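PDB 4V1K: carbohydrate binding module from Ruminococcus flavefaciens, which probably binds plant cell-wall carbohydrates as a non-catalytic module of a family 9 glycoside hydrolase (Cel9A) of the cellulosome. Local coordinates for residues K56-F61 with E78-I83; I48-N53 with I117-F122; K31-S36 with V127-E132. All coordinates share one frame; numbering follows the deposited sequence.

How the contacts relate
From the N terminus, the chain first reaches 31-36, in the loop after strand 25-29, then 48-53 at the end of strand 41-49. Hairpin strand 55-64 follows, and contact 1 joins it to strand 73-83, closing the shortest loop. Contact 2 then returns 117-122 to 48-53, and contact 3 brings 127-132 back to 31-36. The three closures therefore nest without crossing, contact 1 innermost and contact 3 outermost. Contacts 1 and 2 touch: Ile83 on Ile48 links the hairpin to the four-stranded sheet, and Lys56 with Asp118 links it to the turn before strand 121-131. Contacts 2 and 3 share strand 121-131 but have centres about 25 Å apart.

Contact 1: residues K56-F61 with E78-I83; sequences KYVGQF and EITQSI
Tyr57 and Ile79 cross obliquely on the inward side of this antiparallel strand pair, with Tyr57 CE2 4.0 Å from the CG2 branch of Ile79. The tyrosine holds CG anti to its backbone N (chi1 158°), and one face of its ring lies over the backbone N of Gly59, offset toward the rim. With no side chain on Gly59, the Tyr57 hydroxyl can lie close to this position. The other branch of Ile79 serves a second ring: its CD1 meets the edge of Phe61, near the ring plane, 3.8 Å from CE1.

The side chains alternate across the pair, so Lys56, Val58, Thr80 and Ser82 occupy the opposite face. Val58 and Thr80 lie side by side, pointing the same way, with CG2 of Val58 4.0 Å from OG1 of Thr80. Val58 CG1 turns instead to the carboxylate of Glu78, 3.7 Å from its CD. A water bridges Lys56 NZ and Ser82 OG. Beneath these groups the pairs Tyr57-Gln81 and Gly59-Ile79 supply four backbone hydrogen bonds; that from Tyr57 N to Gln81 O is 2.8 Å long and nearly straight at 173°.

The segment axes run 163° apart, as expected in a beta hairpin, here strands 55-64 and 73-83. The side chain of Val58 is about 4 Å from a bound 2-hydroxy butane-1,4-diol. On its other edge, strand 55-64 bonds to strands 109-114 and 116-117, and Tyr57 OH bonds to Gly113 O. Inward, Phe61 packs on Val44 and Val46 of strand 41-49, joining the two sheets of the sandwich.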
# COMPACT_ATOMS: atom_id res chain seq x y z
N LYS A 56 3.60 -12.49 -11.21
CA LYS A 56 3.60 -11.04 -11.38
C LYS A 56 2.40 -10.34 -10.74
O LYS A 56 1.24 -10.77 -10.88
CB LYS A 56 3.68 -10.64 -12.85
CG LYS A 56 5.13 -10.44 -13.28
CD LYS A 56 5.24 -9.87 -14.68
CE LYS A 56 5.03 -10.90 -15.76
NZ LYS A 56 6.13 -11.91 -15.81
N TYR A 57 2.73 -9.25 -10.08
CA TYR A 57 1.80 -8.22 -9.62
C TYR A 57 1.99 -6.98 -10.48
O TYR A 57 3.12 -6.61 -10.77
CB TYR A 57 2.13 -7.85 -8.15
CG TYR A 57 1.65 -6.48 -7.68
CD1 TYR A 57 0.37 -6.29 -7.15
CD2 TYR A 57 2.49 -5.36 -7.76
CE1 TYR A 57 -0.05 -5.04 -6.74
CE2 TYR A 57 2.07 -4.10 -7.37
CZ TYR A 57 0.81 -3.93 -6.84
OH TYR A 57 0.45 -2.66 -6.43
N VAL A 58 0.89 -6.32 -10.83
CA VAL A 58 0.91 -5.00 -11.45
C VAL A 58 -0.08 -4.15 -10.68
O VAL A 58 -1.23 -4.55 -10.46
CB VAL A 58 0.50 -5.04 -12.92
CG1 VAL A 58 0.57 -3.64 -13.54
CG2 VAL A 58 1.35 -6.01 -13.72
N GLY A 59 0.34 -2.96 -10.27
CA GLY A 59 -0.56 -2.07 -9.52
C GLY A 59 0.08 -0.74 -9.20
O GLY A 59 1.09 -0.39 -9.75
N GLN A 60 -0.57 0.01 -8.32
CA GLN A 60 -0.17 1.36 -7.95
C GLN A 60 -0.66 1.62 -6.55
O GLN A 60 -1.67 1.05 -6.13
CB GLN A 60 -0.86 2.42 -8.84
CG GLN A 60 -0.20 2.73 -10.12
CD GLN A 60 -0.97 3.69 -10.97
OE1 GLN A 60 -1.86 3.27 -11.67
NE2 GLN A 60 -0.58 4.96 -10.97
N PHE A 61 0.04 2.53 -5.87
CA PHE A 61 -0.39 3.01 -4.55
C PHE A 61 -1.02 4.40 -4.66
O PHE A 61 -0.63 5.22 -5.50
CB PHE A 61 0.77 3.09 -3.55
CG PHE A 61 1.30 1.74 -3.12
CD1 PHE A 61 2.01 0.93 -4.00
CD2 PHE A 61 1.11 1.28 -1.84
CE1 PHE A 61 2.51 -0.30 -3.59
CE2 PHE A 61 1.62 0.07 -1.42
CZ PHE A 61 2.32 -0.74 -2.30
N GLU A 78 3.05 3.34 -11.69
CA GLU A 78 2.78 1.91 -11.81
C GLU A 78 4.00 1.06 -11.45
O GLU A 78 5.16 1.38 -11.82
CB GLU A 78 2.31 1.55 -13.22
CG GLU A 78 1.64 0.16 -13.30
CD GLU A 78 1.09 -0.17 -14.69
OE1 GLU A 78 1.90 -0.50 -15.60
OE2 GLU A 78 -0.15 -0.12 -14.85
N ILE A 79 3.74 -0.02 -10.73
CA ILE A 79 4.74 -1.00 -10.29
C ILE A 79 4.45 -2.36 -10.93
O ILE A 79 3.28 -2.80 -10.91
CB ILE A 79 4.69 -1.16 -8.75
CG1 ILE A 79 5.10 0.16 -8.07
CG2 ILE A 79 5.58 -2.30 -8.26
CD1 ILE A 79 4.77 0.24 -6.59
N THR A 80 5.48 -3.00 -11.49
CA THR A 80 5.42 -4.41 -11.88
C THR A 80 6.49 -5.14 -11.05
O THR A 80 7.64 -4.72 -11.03
CB THR A 80 5.67 -4.61 -13.39
OG1 THR A 80 4.68 -3.89 -14.15
CG2 THR A 80 5.63 -6.07 -13.79
N GLN A 81 6.09 -6.21 -10.36
CA GLN A 81 6.98 -7.00 -9.49
C GLN A 81 6.67 -8.48 -9.72
O GLN A 81 5.51 -8.87 -9.72
CB GLN A 81 6.65 -6.68 -8.03
CG GLN A 81 7.23 -7.60 -6.99
CD GLN A 81 8.56 -7.11 -6.51
OE1 GLN A 81 8.77 -5.91 -6.42
NE2 GLN A 81 9.46 -8.02 -6.19
N SER A 82 7.69 -9.29 -9.90
CA SER A 82 7.51 -10.73 -10.02
C SER A 82 8.02 -11.37 -8.73
O SER A 82 9.14 -11.09 -8.30
CB SER A 82 8.26 -11.29 -11.22
OG SER A 82 7.94 -12.67 -11.43
N ILE A 83 7.20 -12.23 -8.15
CA ILE A 83 7.52 -12.96 -6.92
C ILE A 83 7.63 -14.44 -7.27
O ILE A 83 6.65 -15.08 -7.67
CB ILE A 83 6.45 -12.72 -5.83
CG1 ILE A 83 6.43 -11.23 -5.44
CG2 ILE A 83 6.71 -13.60 -4.61
CD1 ILE A 83 5.27 -10.82 -4.55
O HOH W 1 6.21 -13.85 -13.40

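Contact 2: residues I48-N53 with I117-F122; sequences ISANKN and IDCDEF
Ile48 and Ile117 reach toward each other tip to tip, their CD1 atoms 3.9 Å apart, and begin a set of apolar contacts. Ile48 places CG1 between its backbone N and carbonyl carbon (chi1 66°), while its CG2 methyl comes within 3.9 Å of Phe122 CD2. Ile117 CD1 also sits over one face of the Phe122 ring, offset toward the rim, so the three side chains meet one another. Ala50 adds its CB, 4.4 Å from Phe122 CB. Cys119 is deposited in two conformers; in the one given, SG lies 3.8 Å from Ala50 CB, a contact to be read with caution.

Strands 41-49 and 121-131 are antiparallel neighbours in the four-stranded sheet of this beta-sandwich, and Ser49 still exchanges a backbone bond with Thr123. Past Ala50 and Glu121 the chains turn off into loops at one end of the sandwich.

Water takes over the polar links there. One molecule accepts from Asn51 N at 3.0 Å and donates to Glu121 O. A second accepts from Asp120 N and, weakly, from Lys52 NZ. Backbone bonds between Asp118 and Lys56 and between Cys119 and Ile54 tie the 117-122 turn to the start of strand 55-64 and the residue before it.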
# COMPACT_ATOMS: atom_id res chain seq x y z
N ILE A 48 3.11 -10.10 1.15
CA ILE A 48 2.03 -11.00 0.76
C ILE A 48 2.48 -12.44 0.69
O ILE A 48 3.66 -12.72 0.49
CB ILE A 48 1.36 -10.58 -0.57
CG1 ILE A 48 2.30 -10.71 -1.77
CG2 ILE A 48 0.80 -9.18 -0.51
CD1 ILE A 48 1.63 -10.54 -3.13
N SER A 49 1.51 -13.35 0.81
CA SER A 49 1.76 -14.78 0.71
C SER A 49 0.59 -15.51 0.08
O SER A 49 -0.54 -14.99 0.02
CB SER A 49 2.14 -15.34 2.08
OG SER A 49 1.05 -15.36 2.98
N ALA A 50 0.85 -16.72 -0.39
CA ALA A 50 -0.14 -17.50 -1.11
C ALA A 50 0.18 -18.98 -0.91
O ALA A 50 1.20 -19.34 -0.29
CB ALA A 50 -0.13 -17.12 -2.58
N ASN A 51 -0.71 -19.83 -1.42
CA ASN A 51 -0.52 -21.27 -1.34
C ASN A 51 0.21 -21.86 -2.55
O ASN A 51 0.37 -23.08 -2.66
CB ASN A 51 -1.89 -21.92 -1.14
CG ASN A 51 -2.43 -21.69 0.26
OD1 ASN A 51 -1.66 -21.55 1.21
ND2 ASN A 51 -3.74 -21.63 0.39
N LYS A 52 0.64 -20.99 -3.46
CA LYS A 52 1.36 -21.40 -4.66
C LYS A 52 2.24 -20.23 -5.07
O LYS A 52 2.16 -19.15 -4.47
CB LYS A 52 0.37 -21.76 -5.76
CG LYS A 52 -0.58 -20.63 -6.12
CD LYS A 52 -1.66 -21.07 -7.10
CE LYS A 52 -1.14 -21.11 -8.52
NZ LYS A 52 -2.23 -21.17 -9.52
N ASN A 53 3.08 -20.43 -6.07
CA ASN A 53 3.97 -19.35 -6.53
C ASN A 53 3.14 -18.16 -7.02
O ASN A 53 2.17 -18.31 -7.76
CB ASN A 53 4.94 -19.84 -7.61
CG ASN A 53 5.95 -20.84 -7.06
OD1 ASN A 53 6.18 -20.92 -5.84
ND2 ASN A 53 6.57 -21.60 -7.95
N ILE A 117 -2.84 -9.73 -10.69
CA ILE A 117 -1.88 -10.59 -10.02
C ILE A 117 -2.08 -12.00 -10.59
O ILE A 117 -3.22 -12.44 -10.77
CB ILE A 117 -2.01 -10.50 -8.46
CG1 ILE A 117 -0.88 -11.27 -7.76
CG2 ILE A 117 -3.39 -10.94 -7.99
CD1 ILE A 117 -0.67 -10.90 -6.31
N ASP A 118 -0.98 -12.70 -10.88
CA ASP A 118 -1.05 -14.00 -11.56
C ASP A 118 -1.74 -15.03 -10.64
O ASP A 118 -2.67 -15.69 -11.04
CB ASP A 118 0.34 -14.48 -11.93
CG ASP A 118 0.90 -13.86 -13.22
OD1 ASP A 118 0.13 -13.45 -14.13
OD2 ASP A 118 2.16 -13.80 -13.33
N CYS A 119 -1.32 -15.14 -9.40
CA CYS A 119 -1.96 -16.02 -8.43
C CYS A 119 -3.21 -15.30 -7.89
O CYS A 119 -3.10 -14.24 -7.26
CB CYS A 119 -0.99 -16.34 -7.30
SG CYS A 119 -1.69 -17.35 -5.99
N ASP A 120 -4.38 -15.87 -8.05
CA ASP A 120 -5.61 -15.09 -7.81
C ASP A 120 -5.90 -14.78 -6.33
O ASP A 120 -6.44 -13.72 -5.97
CB ASP A 120 -6.81 -15.81 -8.43
CG ASP A 120 -7.99 -14.91 -8.66
OD1 ASP A 120 -7.79 -13.88 -9.34
OD2 ASP A 120 -9.12 -15.25 -8.22
N GLU A 121 -5.55 -15.74 -5.49
CA GLU A 121 -5.84 -15.71 -4.08
C GLU A 121 -4.55 -15.50 -3.30
O GLU A 121 -3.58 -16.25 -3.44
CB GLU A 121 -6.55 -16.99 -3.64
CG GLU A 121 -7.96 -17.07 -4.22
CD GLU A 121 -8.77 -18.29 -3.82
OE1 GLU A 121 -8.58 -18.88 -2.74
OE2 GLU A 121 -9.65 -18.65 -4.63
N PHE A 122 -4.54 -14.46 -2.47
CA PHE A 122 -3.36 -14.18 -1.64
C PHE A 122 -3.77 -13.50 -0.35
O PHE A 122 -4.90 -13.01 -0.22
CB PHE A 122 -2.33 -13.33 -2.42
CG PHE A 122 -2.80 -11.92 -2.72
CD1 PHE A 122 -3.59 -11.67 -3.83
CD2 PHE A 122 -2.44 -10.86 -1.93
CE1 PHE A 122 -4.02 -10.40 -4.12
CE2 PHE A 122 -2.87 -9.56 -2.22
CZ PHE A 122 -3.66 -9.34 -3.32
O HOH W 2 -3.19 -18.72 -2.59
O HOH W 3 -4.47 -18.71 -9.45

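Contact 3: residues K31-S36 with V127-E132; sequences KDFGIS and VVLKLE
Leu129 lies over one face of the Phe33 ring, its CD1 3.8 Å from the ring centroid and 17° off the ring normal, the geometry of a CH-pi contact. Leu129 CG joins it over the same ring, 3.6 Å from Phe33 CE2, and the two side chains cross at about a right angle. Val127 takes the ring's edge: its CG1 lies in the ring plane, 3.8 Å from Phe33 CZ, while its carbonyl O is 3.5 Å from CE2. The aliphatic side of the contact comes from Ile35, whose CD1 touches Leu129 CD1 at 4.1 Å and Leu131 CD2 at 4.0 Å. Ile35 slides past Leu131 in the opposite direction but crosses Leu129.

Val127, Leu129 and Leu131 are alternate residues of strand 121-131, so they line up on one side of the extended chain, whereas the CB of Val128 points away. This is the inner side of a sheet in the beta-sandwich, and the loop between strands 25-29 and 41-49 folds across it.

Backbone shape delivers the two loop side chains. Gly34, at a positive phi of 87° that suits glycine, separates Phe33 and Ile35, and both of these direct CB toward the strand. Phe33 sets CG anti to its carbonyl carbon (chi1 -67°), the rotamer in which its ring meets Leu129 and Val127. A weak bond from Gly34 N to Lys31 O closes the turn, and Ser36 N bonds to Glu39 OE1 further on.

Farther out, Ile8 of strand 5-15 packs on Phe33, and Tyr6 touches both Ile35 and Leu131. Strand 121-131 is fixed on both edges: Val127 and Leu129 bond to Ile8 and Tyr6, Val128 and Lys130 to Gln45 and Glu43.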
# COMPACT_ATOMS: atom_id res chain seq x y z
N LYS A 31 -4.36 5.80 11.02
CA LYS A 31 -4.50 5.72 12.46
C LYS A 31 -4.22 4.31 13.02
O LYS A 31 -3.81 4.16 14.20
CB LYS A 31 -5.87 6.24 12.91
CG LYS A 31 -7.04 5.39 12.49
CD LYS A 31 -8.33 5.85 13.16
CE LYS A 31 -9.56 5.40 12.38
NZ LYS A 31 -10.81 6.05 12.90
N ASP A 32 -4.37 3.27 12.18
CA ASP A 32 -4.10 1.90 12.61
C ASP A 32 -2.62 1.66 12.88
O ASP A 32 -2.26 0.73 13.65
CB ASP A 32 -4.57 0.87 11.59
CG ASP A 32 -6.12 0.77 11.46
OD1 ASP A 32 -6.88 1.52 12.09
OD2 ASP A 32 -6.58 -0.10 10.69
N PHE A 33 -1.76 2.49 12.28
CA PHE A 33 -0.30 2.36 12.47
C PHE A 33 0.21 3.06 13.72
O PHE A 33 1.24 2.67 14.26
CB PHE A 33 0.45 2.95 11.28
CG PHE A 33 0.27 2.19 9.98
CD1 PHE A 33 -0.85 2.43 9.17
CD2 PHE A 33 1.21 1.27 9.56
CE1 PHE A 33 -1.03 1.73 7.99
CE2 PHE A 33 1.06 0.60 8.35
CZ PHE A 33 -0.06 0.82 7.57
N GLY A 34 -0.45 4.14 14.14
CA GLY A 34 0.01 4.93 15.28
C GLY A 34 1.02 6.02 14.95
O GLY A 34 1.68 6.54 15.84
N ILE A 35 1.14 6.33 13.65
CA ILE A 35 2.03 7.35 13.11
C ILE A 35 1.67 8.77 13.56
O ILE A 35 0.48 9.13 13.61
CB ILE A 35 2.14 7.25 11.55
CG1 ILE A 35 3.17 8.22 10.99
CG2 ILE A 35 0.80 7.46 10.86
CD1 ILE A 35 3.56 7.91 9.56
N SER A 36 2.69 9.56 13.90
CA SER A 36 2.53 10.98 14.23
C SER A 36 2.59 11.84 12.96
O SER A 36 3.26 11.51 11.98
CB SER A 36 3.67 11.43 15.17
OG SER A 36 3.75 12.85 15.29
N VAL A 127 1.68 -4.64 6.39
CA VAL A 127 1.96 -3.39 5.69
C VAL A 127 2.92 -2.61 6.60
O VAL A 127 2.69 -2.49 7.81
CB VAL A 127 0.69 -2.57 5.38
CG1 VAL A 127 1.07 -1.31 4.61
CG2 VAL A 127 -0.34 -3.42 4.62
N VAL A 128 4.02 -2.12 6.01
CA VAL A 128 5.10 -1.45 6.72
C VAL A 128 5.31 -0.04 6.17
O VAL A 128 5.41 0.14 4.96
CB VAL A 128 6.42 -2.25 6.61
CG1 VAL A 128 7.52 -1.60 7.43
CG2 VAL A 128 6.22 -3.67 7.10
N LEU A 129 5.35 0.93 7.07
CA LEU A 129 5.75 2.30 6.74
C LEU A 129 7.17 2.52 7.23
O LEU A 129 7.48 2.28 8.41
CB LEU A 129 4.80 3.31 7.38
CG LEU A 129 3.30 3.15 7.16
CD1 LEU A 129 2.53 4.26 7.91
CD2 LEU A 129 2.95 3.17 5.68
N LYS A 130 8.05 2.92 6.33
CA LYS A 130 9.42 3.35 6.69
C LYS A 130 9.47 4.89 6.68
O LYS A 130 8.91 5.52 5.80
CB LYS A 130 10.43 2.79 5.68
CG LYS A 130 10.47 1.26 5.59
CD LYS A 130 11.61 0.78 4.71
CE LYS A 130 11.74 -0.74 4.72
NZ LYS A 130 13.00 -1.23 4.09
N LEU A 131 10.15 5.47 7.66
CA LEU A 131 10.18 6.91 7.85
C LEU A 131 11.55 7.52 7.61
O LEU A 131 12.56 6.84 7.75
CB LEU A 131 9.79 7.22 9.29
CG LEU A 131 8.54 6.54 9.82
CD1 LEU A 131 8.31 6.90 11.27
CD2 LEU A 131 7.34 6.91 8.98
N GLU A 132 11.53 8.83 7.39
CA GLU A 132 12.69 9.67 7.13
C GLU A 132 13.06 10.28 8.46
O GLU A 132 13.89 9.75 9.19
CB GLU A 132 12.23 10.81 6.22
CG GLU A 132 13.25 11.42 5.28
CD GLU A 132 12.86 12.81 4.84
OE1 GLU A 132 11.92 12.95 4.03
OE2 GLU A 132 13.49 13.77 5.34